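Long-range contacts in phage terminase large subunit (Thermus phage P7426, PDB 4ZNK), which probably acts as the ATP-driven motor that packs viral DNA into empty capsids and as the endonuclease that cuts it, the present chain being its ATPase domain: residues D149-D154 with G177-I182; W69-T74 with A157-S162; T34-V39 with H216-S221. All coordinates share one frame; numbering follows the deposited sequence.

Contact 1: residues D149-D154 with G177-I182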
loop_
_atom_site.group_PDB
_atom_site.type_symbol
_atom_site.label_atom_id
_atom_site.label_comp_id
_atom_site.label_asym_id
_atom_site.label_seq_id
_atom_site.Cartn_x
_atom_site.Cartn_y
_atom_site.Cartn_z
ATOM N N ASP A 149 -5.514 -3.062 -12.484
ATOM C CA ASP A 149 -5.968 -4.053 -11.518
ATOM C C ASP A 149 -5.840 -3.582 -10.078
ATOM O O ASP A 149 -6.619 -3.995 -9.228
ATOM C CB ASP A 149 -5.170 -5.350 -11.660
ATOM C CG ASP A 149 -5.422 -6.041 -12.974
ATOM O OD1 ASP A 149 -6.262 -6.955 -12.987
ATOM O OD2 ASP A 149 -4.773 -5.677 -13.978
ATOM N N PHE A 150 -4.840 -2.762 -9.788
ATOM C CA PHE A 150 -4.626 -2.341 -8.410
ATOM C C PHE A 150 -3.894 -1.009 -8.336
ATOM O O PHE A 150 -3.139 -0.650 -9.245
ATOM C CB PHE A 150 -3.844 -3.405 -7.620
ATOM C CG PHE A 150 -2.392 -3.620 -8.102
ATOM C CD1 PHE A 150 -1.323 -3.057 -7.421
ATOM C CD2 PHE A 150 -2.118 -4.412 -9.201
ATOM C CE1 PHE A 150 0.002 -3.267 -7.853
ATOM C CE2 PHE A 150 -0.804 -4.643 -9.635
ATOM C CZ PHE A 150 0.253 -4.067 -8.962
ATOM N N VAL A 151 -4.141 -0.278 -7.254
ATOM C CA VAL A 151 -3.364 0.908 -6.931
ATOM C C VAL A 151 -2.991 0.882 -5.458
ATOM O O VAL A 151 -3.769 0.420 -4.612
ATOM C CB VAL A 151 -4.118 2.242 -7.229
ATOM C CG1 VAL A 151 -4.387 2.398 -8.721
ATOM C CG2 VAL A 151 -5.397 2.339 -6.413
ATOM N N ILE A 152 -1.784 1.364 -5.178
ATOM C CA ILE A 152 -1.321 1.641 -3.828
ATOM C C ILE A 152 -1.123 3.144 -3.684
ATOM O O ILE A 152 -0.397 3.749 -4.470
ATOM C CB ILE A 152 0.004 0.929 -3.524
ATOM C CG1 ILE A 152 -0.163 -0.588 -3.576
ATOM C CG2 ILE A 152 0.561 1.360 -2.172
ATOM C CD1 ILE A 152 1.095 -1.262 -4.018
ATOM N N LEU A 153 -1.782 3.739 -2.691
ATOM C CA LEU A 153 -1.578 5.153 -2.345
ATOM C C LEU A 153 -0.727 5.242 -1.094
ATOM O O LEU A 153 -1.175 4.850 -0.011
ATOM C CB LEU A 153 -2.904 5.877 -2.115
ATOM C CG LEU A 153 -3.702 6.310 -3.334
ATOM C CD1 LEU A 153 -4.319 5.132 -4.053
ATOM C CD2 LEU A 153 -4.771 7.298 -2.921
ATOM N N ASP A 154 0.502 5.728 -1.253
ATOM C CA ASP A 154 1.442 5.815 -0.162
ATOM C C ASP A 154 1.372 7.234 0.412
ATOM O O ASP A 154 1.218 8.198 -0.326
ATOM C CB ASP A 154 2.858 5.477 -0.624
ATOM C CG ASP A 154 3.843 5.317 0.549
ATOM O OD1 ASP A 154 3.400 4.998 1.678
ATOM O OD2 ASP A 154 5.065 5.473 0.335
ATOM N N GLY A 177 -10.881 -3.334 -9.781
ATOM C CA GLY A 177 -9.591 -3.481 -9.141
ATOM C C GLY A 177 -9.620 -2.985 -7.707
ATOM O O GLY A 177 -10.594 -2.354 -7.285
ATOM N N TRP A 178 -8.546 -3.255 -6.969
ATOM C CA TRP A 178 -8.488 -2.896 -5.567
ATOM C C TRP A 178 -7.530 -1.744 -5.312
ATOM O O TRP A 178 -6.669 -1.408 -6.139
ATOM C CB TRP A 178 -8.098 -4.111 -4.726
ATOM C CG TRP A 178 -6.758 -4.807 -5.024
ATOM C CD1 TRP A 178 -6.595 -5.992 -5.678
ATOM C CD2 TRP A 178 -5.436 -4.387 -4.628
ATOM N NE1 TRP A 178 -5.267 -6.341 -5.716
ATOM C CE2 TRP A 178 -4.533 -5.373 -5.081
ATOM C CE3 TRP A 178 -4.929 -3.270 -3.932
ATOM C CZ2 TRP A 178 -3.157 -5.279 -4.874
ATOM C CZ3 TRP A 178 -3.552 -3.181 -3.733
ATOM C CH2 TRP A 178 -2.686 -4.175 -4.202
ATOM N N ALA A 179 -7.700 -1.130 -4.150
ATOM C CA ALA A 179 -6.835 -0.048 -3.729
ATOM C C ALA A 179 -6.412 -0.289 -2.296
ATOM O O ALA A 179 -7.235 -0.633 -1.448
ATOM C CB ALA A 179 -7.535 1.306 -3.845
ATOM N N LEU A 180 -5.128 -0.090 -2.044
ATOM C CA LEU A 180 -4.570 -0.155 -0.704
ATOM C C LEU A 180 -4.111 1.251 -0.397
ATOM O O LEU A 180 -3.254 1.804 -1.090
ATOM C CB LEU A 180 -3.425 -1.170 -0.638
ATOM C CG LEU A 180 -2.614 -1.276 0.656
ATOM C CD1 LEU A 180 -3.427 -1.720 1.838
ATOM C CD2 LEU A 180 -1.457 -2.246 0.414
ATOM N N ILE A 181 -4.716 1.828 0.634
ATOM C CA ILE A 181 -4.579 3.235 0.949
ATOM C C ILE A 181 -3.903 3.275 2.300
ATOM O O ILE A 181 -4.527 2.909 3.295
ATOM C CB ILE A 181 -5.962 3.919 0.969
ATOM C CG1 ILE A 181 -6.635 3.752 -0.403
ATOM C CG2 ILE A 181 -5.875 5.402 1.402
ATOM C CD1 ILE A 181 -8.069 4.174 -0.430
ATOM N N ILE A 182 -2.630 3.665 2.331
ATOM C CA ILE A 182 -1.819 3.553 3.556
ATOM C C ILE A 182 -1.171 4.876 3.905
ATOM O O ILE A 182 -0.724 5.622 3.023
ATOM C CB ILE A 182 -0.698 2.514 3.431
ATOM C CG1 ILE A 182 0.280 2.945 2.327
ATOM C CG2 ILE A 182 -1.297 1.180 3.121
ATOM C CD1 ILE A 182 1.383 1.994 1.993
HETATM O O HOH W 1 2.477 5.606 4.186
#
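F150 and W178 both place CG between the backbone N and the carbonyl carbon (chi1 66° and 59°), and this shared torsion lays the two aromatic side chains alongside each other, pointing the same way. It is the methylene of F150, more than its ring, that meets the indole: CB sits over the centre of the six-membered ring of W178, 3.3 Å from the centroid, a CH-pi contact. The two rings are near parallel, with planes at 26°, but slid so far apart that they barely overlap. An indole suits this place because its wide face can receive the methylene while NE1 bonds to E59 on helix 48-62.

The backbones run parallel in matched register and are joined by five hydrogen bonds. V151 N donates to W178 O and L153 N to L180 O, the latter at 2.9 Å; W178, L180 and I182 return N-H groups to D149, V151 and L153. On the side of the sheet that carries V151 and L153, V151 CG2 presses on A179 CB at 3.5 Å, closer than usual van der Waals contact; alanine ends at CB, which lets the valine methyl come this near under I168 and W164 of helix 161-168.

At the C-terminal end I182 places CG1 3.3 Å from L153 O, and I182 CD1 comes 3.6 Å from D154 OD1. D154 OD1 accepts a hydrogen bond from a water at 2.7 Å, while OD2 is held by Q77, so both oxygens are engaged. D154 has been seen to bind magnesium in a crystal structure of this protein. F150 to L153, D154 and the following E155 make up the predicted Walker B motif, on the first strand of a beta-alpha-beta unit at the heart of a P-loop NTPase core.

Contact 2: residues W69-T74 with A157-S162; sequences WIIAPT and AMIPFS
I159 reaches across to the end of strand 67-72, and its side chain can be followed outward. CB carries two branches, and chi1 of -65° sets CG1 beside the backbone N and anti to the carbonyl carbon. CG1 approaches the ring of P73, lying 4.2 Å from P73 CG and about as far from the proline nitrogen. With chi2 near 171° the chain then extends fully, carrying CD1 to the strand itself. There the methyl meets I71 O at 3.7 Å and passes A72 CA. I71 CG2 stands at the margin of contact, 4.5 Å from I159 CD1. A long, branched aliphatic chain suits this place, since one residue spans from the proline to the last residues of the strand; I159 also touches L153 of the neighbouring strand.

P73 directs its ring to a second partner. P73 CG lies 3.8 Å from M158 CB, so the methionine makes this contact with the base of its side chain. P73 is well placed where the strand ends, just before T74 caps helix 75-93: its ring offers a compact apolar surface, and its nitrogen has no hydrogen to satisfy. It also touches E155, the predicted catalytic residue of the ATPase.

All the close approaches here involve carbon on at least one side, and the contact is modest, burying 176 Å² over both segments. Such chemistry fixes position by shape more than by direction, which implies that M158, in a 3-10 segment, and I159 just after it, both following the Walker B strand, rest against the end of strand 67-72 by van der Waals and hydrophobic packing.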
loop_
_atom_site.group_PDB
_atom_site.type_symbol
_atom_site.label_atom_id
_atom_site.label_comp_id
_atom_site.label_asym_id
_atom_site.label_seq_id
_atom_site.Cartn_x
_atom_site.Cartn_y
_atom_site.Cartn_z
ATOM N N TRP A 69 -0.330 0.737 -10.118
ATOM C CA TRP A 69 0.464 1.899 -9.795
ATOM C C TRP A 69 0.691 1.974 -8.314
ATOM O O TRP A 69 -0.177 1.559 -7.542
ATOM C CB TRP A 69 -0.229 3.205 -10.179
ATOM C CG TRP A 69 -0.384 3.507 -11.630
ATOM C CD1 TRP A 69 0.182 2.856 -12.689
ATOM C CD2 TRP A 69 -1.181 4.555 -12.180
ATOM N NE1 TRP A 69 -0.220 3.443 -13.867
ATOM C CE2 TRP A 69 -1.047 4.496 -13.580
ATOM C CE3 TRP A 69 -2.001 5.536 -11.620
ATOM C CZ2 TRP A 69 -1.709 5.385 -14.435
ATOM C CZ3 TRP A 69 -2.644 6.428 -12.472
ATOM C CH2 TRP A 69 -2.495 6.339 -13.860
ATOM N N ILE A 70 1.833 2.532 -7.922
ATOM C CA ILE A 70 1.977 3.098 -6.587
ATOM C C ILE A 70 2.044 4.609 -6.800
ATOM O O ILE A 70 2.827 5.109 -7.614
ATOM C CB ILE A 70 3.210 2.554 -5.799
ATOM C CG1 ILE A 70 3.307 3.207 -4.407
ATOM C CG2 ILE A 70 4.501 2.701 -6.588
ATOM C CD1 ILE A 70 4.045 4.572 -4.347
ATOM N N ILE A 71 1.148 5.311 -6.121
ATOM C CA ILE A 71 1.079 6.776 -6.166
ATOM C C ILE A 71 1.425 7.339 -4.798
ATOM O O ILE A 71 0.859 6.921 -3.782
ATOM C CB ILE A 71 -0.322 7.284 -6.578
ATOM C CG1 ILE A 71 -0.762 6.599 -7.876
ATOM C CG2 ILE A 71 -0.296 8.808 -6.789
ATOM C CD1 ILE A 71 -2.080 5.888 -7.750
ATOM N N ALA A 72 2.355 8.284 -4.780
ATOM C CA ALA A 72 2.742 8.995 -3.559
ATOM C C ALA A 72 2.672 10.512 -3.816
ATOM O O ALA A 72 2.467 10.931 -4.957
ATOM C CB ALA A 72 4.141 8.559 -3.129
ATOM N N PRO A 73 2.812 11.336 -2.760
ATOM C CA PRO A 73 2.768 12.803 -2.925
ATOM C C PRO A 73 3.814 13.338 -3.900
ATOM O O PRO A 73 3.549 14.296 -4.627
ATOM C CB PRO A 73 3.017 13.326 -1.501
ATOM C CG PRO A 73 2.468 12.219 -0.607
ATOM C CD PRO A 73 2.836 10.944 -1.340
ATOM N N THR A 74 4.968 12.688 -3.947
ATOM C CA THR A 74 6.076 13.096 -4.806
ATOM C C THR A 74 6.681 11.874 -5.452
ATOM O O THR A 74 6.500 10.767 -4.946
ATOM C CB THR A 74 7.179 13.785 -4.025
ATOM O OG1 THR A 74 7.770 12.828 -3.146
ATOM C CG2 THR A 74 6.628 14.933 -3.217
ATOM N N ALA A 157 -2.671 10.328 3.284
ATOM C CA ALA A 157 -3.266 11.450 3.987
ATOM C C ALA A 157 -2.700 12.781 3.460
ATOM O O ALA A 157 -3.252 13.836 3.758
ATOM C CB ALA A 157 -3.053 11.315 5.504
ATOM N N MET A 158 -1.607 12.709 2.692
ATOM C CA MET A 158 -0.993 13.886 2.078
ATOM C C MET A 158 -1.349 14.021 0.593
ATOM O O MET A 158 -0.931 14.962 -0.064
ATOM C CB MET A 158 0.527 13.835 2.229
ATOM C CG MET A 158 0.999 13.767 3.674
ATOM S SD MET A 158 2.797 13.840 3.839
ATOM C CE MET A 158 3.078 15.590 3.579
ATOM N N ILE A 159 -2.095 13.065 0.061
ATOM C CA ILE A 159 -2.588 13.148 -1.302
ATOM C C ILE A 159 -3.956 13.845 -1.308
ATOM O O ILE A 159 -4.835 13.470 -0.519
ATOM C CB ILE A 159 -2.724 11.735 -1.948
ATOM C CG1 ILE A 159 -1.338 11.099 -2.080
ATOM C CG2 ILE A 159 -3.435 11.830 -3.308
ATOM C CD1 ILE A 159 -1.343 9.625 -2.489
ATOM N N PRO A 160 -4.153 14.841 -2.200
ATOM C CA PRO A 160 -5.460 15.510 -2.249
ATOM C C PRO A 160 -6.559 14.547 -2.653
ATOM O O PRO A 160 -6.338 13.680 -3.506
ATOM C CB PRO A 160 -5.273 16.604 -3.312
ATOM C CG PRO A 160 -3.803 16.759 -3.464
ATOM C CD PRO A 160 -3.221 15.412 -3.192
ATOM N N PHE A 161 -7.724 14.684 -2.030
ATOM C CA PHE A 161 -8.828 13.782 -2.294
ATOM C C PHE A 161 -9.182 13.771 -3.768
ATOM O O PHE A 161 -9.492 12.734 -4.300
ATOM C CB PHE A 161 -10.067 14.158 -1.472
ATOM C CG PHE A 161 -11.280 13.301 -1.773
ATOM C CD1 PHE A 161 -11.366 11.982 -1.320
ATOM C CD2 PHE A 161 -12.343 13.820 -2.504
ATOM C CE1 PHE A 161 -12.472 11.207 -1.611
ATOM C CE2 PHE A 161 -13.456 13.052 -2.787
ATOM C CZ PHE A 161 -13.522 11.744 -2.345
ATOM N N SER A 162 -9.121 14.922 -4.431
ATOM C CA SER A 162 -9.557 14.995 -5.827
ATOM C C SER A 162 -8.667 14.166 -6.741
ATOM O O SER A 162 -9.104 13.716 -7.801
ATOM C CB SER A 162 -9.580 16.446 -6.304
ATOM O OG SER A 162 -8.303 17.034 -6.134
#

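Contact 3: residues T34-V39 with H216-S221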
loop_
_atom_site.group_PDB
_atom_site.type_symbol
_atom_site.label_atom_id
_atom_site.label_comp_id
_atom_site.label_asym_id
_atom_site.label_seq_id
_atom_site.Cartn_x
_atom_site.Cartn_y
_atom_site.Cartn_z
ATOM N N THR A 34 -9.849 -9.374 1.682
ATOM C CA THR A 34 -10.269 -9.361 0.289
ATOM C C THR A 34 -11.035 -8.088 -0.051
ATOM O O THR A 34 -11.620 -7.989 -1.123
ATOM C CB THR A 34 -11.173 -10.578 -0.031
ATOM O OG1 THR A 34 -12.257 -10.598 0.901
ATOM C CG2 THR A 34 -10.396 -11.866 0.099
ATOM N N ALA A 35 -11.050 -7.119 0.866
ATOM C CA ALA A 35 -11.750 -5.868 0.626
ATOM C C ALA A 35 -11.131 -5.115 -0.546
ATOM O O ALA A 35 -9.906 -5.042 -0.666
ATOM C CB ALA A 35 -11.716 -4.977 1.894
ATOM N N LYS A 36 -11.960 -4.517 -1.391
ATOM C CA LYS A 36 -11.433 -3.794 -2.544
ATOM C C LYS A 36 -10.916 -2.420 -2.165
ATOM O O LYS A 36 -10.207 -1.788 -2.953
ATOM C CB LYS A 36 -12.479 -3.660 -3.639
ATOM C CG LYS A 36 -12.753 -5.013 -4.312
ATOM C CD LYS A 36 -13.723 -4.906 -5.468
ATOM C CE LYS A 36 -15.064 -4.320 -5.027
ATOM N NZ LYS A 36 -16.114 -4.391 -6.103
ATOM N N ARG A 37 -11.279 -1.962 -0.973
ATOM C CA ARG A 37 -10.692 -0.750 -0.399
ATOM C C ARG A 37 -10.141 -1.066 0.984
ATOM O O ARG A 37 -10.901 -1.256 1.935
ATOM C CB ARG A 37 -11.725 0.375 -0.307
ATOM C CG ARG A 37 -12.396 0.719 -1.636
ATOM C CD ARG A 37 -11.451 1.386 -2.625
ATOM N NE ARG A 37 -12.124 1.692 -3.901
ATOM C CZ ARG A 37 -12.082 0.944 -4.995
ATOM N NH1 ARG A 37 -11.406 -0.196 -5.020
ATOM N NH2 ARG A 37 -12.749 1.330 -6.078
ATOM N N ARG A 38 -8.821 -1.166 1.070
ATOM C CA ARG A 38 -8.141 -1.409 2.329
ATOM C C ARG A 38 -7.451 -0.131 2.775
ATOM O O ARG A 38 -6.699 0.472 2.009
ATOM C CB ARG A 38 -7.121 -2.521 2.182
ATOM C CG ARG A 38 -7.763 -3.896 1.967
ATOM C CD ARG A 38 -6.735 -4.977 1.693
ATOM N NE ARG A 38 -6.097 -4.827 0.390
ATOM C CZ ARG A 38 -5.059 -5.561 -0.019
ATOM N NH1 ARG A 38 -4.529 -6.503 0.763
ATOM N NH2 ARG A 38 -4.546 -5.354 -1.208
ATOM N N VAL A 39 -7.698 0.264 4.011
ATOM C CA VAL A 39 -7.185 1.525 4.530
ATOM C C VAL A 39 -6.374 1.201 5.769
ATOM O O VAL A 39 -6.920 0.683 6.746
ATOM C CB VAL A 39 -8.314 2.496 4.861
ATOM C CG1 VAL A 39 -7.747 3.874 5.173
ATOM C CG2 VAL A 39 -9.295 2.616 3.701
ATOM N N HIS A 216 -18.910 0.429 5.317
ATOM C CA HIS A 216 -19.293 0.135 3.942
ATOM C C HIS A 216 -18.691 -1.229 3.602
ATOM O O HIS A 216 -17.548 -1.508 3.976
ATOM C CB HIS A 216 -18.781 1.254 3.031
ATOM C CG HIS A 216 -19.219 1.154 1.601
ATOM N ND1 HIS A 216 -18.857 0.109 0.772
ATOM C CD2 HIS A 216 -19.950 2.001 0.838
ATOM C CE1 HIS A 216 -19.367 0.306 -0.430
ATOM N NE2 HIS A 216 -20.036 1.448 -0.417
ATOM N N PRO A 217 -19.447 -2.102 2.907
ATOM C CA PRO A 217 -18.988 -3.494 2.772
ATOM C C PRO A 217 -17.695 -3.717 1.969
ATOM O O PRO A 217 -17.020 -4.726 2.180
ATOM C CB PRO A 217 -20.176 -4.188 2.069
ATOM C CG PRO A 217 -20.976 -3.093 1.466
ATOM C CD PRO A 217 -20.811 -1.923 2.378
ATOM N N ASP A 218 -17.342 -2.809 1.077
ATOM C CA ASP A 218 -16.114 -2.984 0.293
ATOM C C ASP A 218 -14.858 -2.444 0.999
ATOM O O ASP A 218 -13.756 -2.482 0.447
ATOM C CB ASP A 218 -16.272 -2.294 -1.059
ATOM C CG ASP A 218 -17.219 -3.041 -1.978
ATOM O OD1 ASP A 218 -17.112 -4.287 -2.038
ATOM O OD2 ASP A 218 -18.064 -2.386 -2.622
ATOM N N PHE A 219 -15.050 -1.927 2.205
ATOM C CA PHE A 219 -13.969 -1.299 2.963
ATOM C C PHE A 219 -13.538 -2.123 4.173
ATOM O O PHE A 219 -14.368 -2.659 4.910
ATOM C CB PHE A 219 -14.394 0.078 3.443
ATOM C CG PHE A 219 -14.436 1.134 2.366
ATOM C CD1 PHE A 219 -13.528 2.184 2.382
ATOM C CD2 PHE A 219 -15.397 1.103 1.374
ATOM C CE1 PHE A 219 -13.566 3.168 1.413
ATOM C CE2 PHE A 219 -15.442 2.078 0.398
ATOM C CZ PHE A 219 -14.528 3.116 0.418
ATOM N N GLU A 220 -12.231 -2.208 4.388
ATOM C CA GLU A 220 -11.702 -2.777 5.611
ATOM C C GLU A 220 -10.494 -1.964 6.065
ATOM O O GLU A 220 -9.599 -1.668 5.266
ATOM C CB GLU A 220 -11.325 -4.231 5.421
ATOM C CG GLU A 220 -10.928 -4.887 6.712
ATOM C CD GLU A 220 -10.730 -6.401 6.613
ATOM O OE1 GLU A 220 -10.964 -6.995 5.536
ATOM O OE2 GLU A 220 -10.317 -6.992 7.635
ATOM N N SER A 221 -10.489 -1.609 7.346
ATOM C CA SER A 221 -9.465 -0.727 7.927
ATOM C C SER A 221 -8.628 -1.381 9.022
ATOM O O SER A 221 -9.111 -2.222 9.780
ATOM C CB SER A 221 -10.130 0.515 8.486
ATOM O OG SER A 221 -10.739 1.242 7.436
HETATM O O HOH W 2 -11.600 -9.747 3.957
HETATM O O HOH W 3 -14.649 -5.673 -1.416
HETATM O O HOH W 4 -18.477 -4.548 -4.490
#
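R37 N donates to D218 O at 2.9 Å, and R37 O accepts from E220 N at the same length; V39 N to E220 O, at 3.0 Å, completes the ladder. Water reinforces its beginning: one molecule accepts from K36 N and donates to D218 OD1, and another joins that oxygen to K36 NZ. The lysine and aspartate lie side by side but their charges stay 4.2 Å apart, NZ to OD1, beyond a salt bridge; K36 NZ has D176 for that. A third water connects T34 N with E220 OE1, which also bonds to S33.

These bonds pair strand 37-42 in parallel with strand 219-224, the outermost strand on this side of the mixed sheet of the ATPase domain. A type I turn from H216 to F219 leads the chain into it.

The main packing is between R37 and F219. R37 CB lies over the centre of the phenyl ring, 3.7 Å from its centroid, in a CH-pi contact; arginine fits here because CB and CG are aliphatic while the guanidinium lies farther out. A bend at chi2 (-69°) turns that charged end away: NH1 meets K36 O from above the carbonyl plane and also bonds to G177 O, and NH2 forms a salt bridge with E169. Beside E220, on the side of the sheet away from R37 and F219, the methyl of loop residue A35 lies 3.6 Å from E220 CB.

All three contacts reach one sheet, contact 2 through strand 67-72 alone. Contact 1 supplies two central strands, and strand 67-72 flanks it on the D149-D154 side: D154 N lies 2.8 Å from I71 O, a probable hydrogen bond. Strand 37-42 of contact 3 flanks the G177-I182 side, with I181 N 2.8 Å from R38 O, likewise probable. Contacts 2 and 3 are about 18 Å apart, centre to centre. Magnesium ligand D154 lies in contact 1, and D154 O packs on I159 CD1 of contact 2 at 3.6 Å. The side chain of E155, predicted to be catalytic, is about 4 Å from those of D154 and P73. In contact 3 the V39 side chain is about 10 Å from that of K48, seen to bind ADP and magnesium.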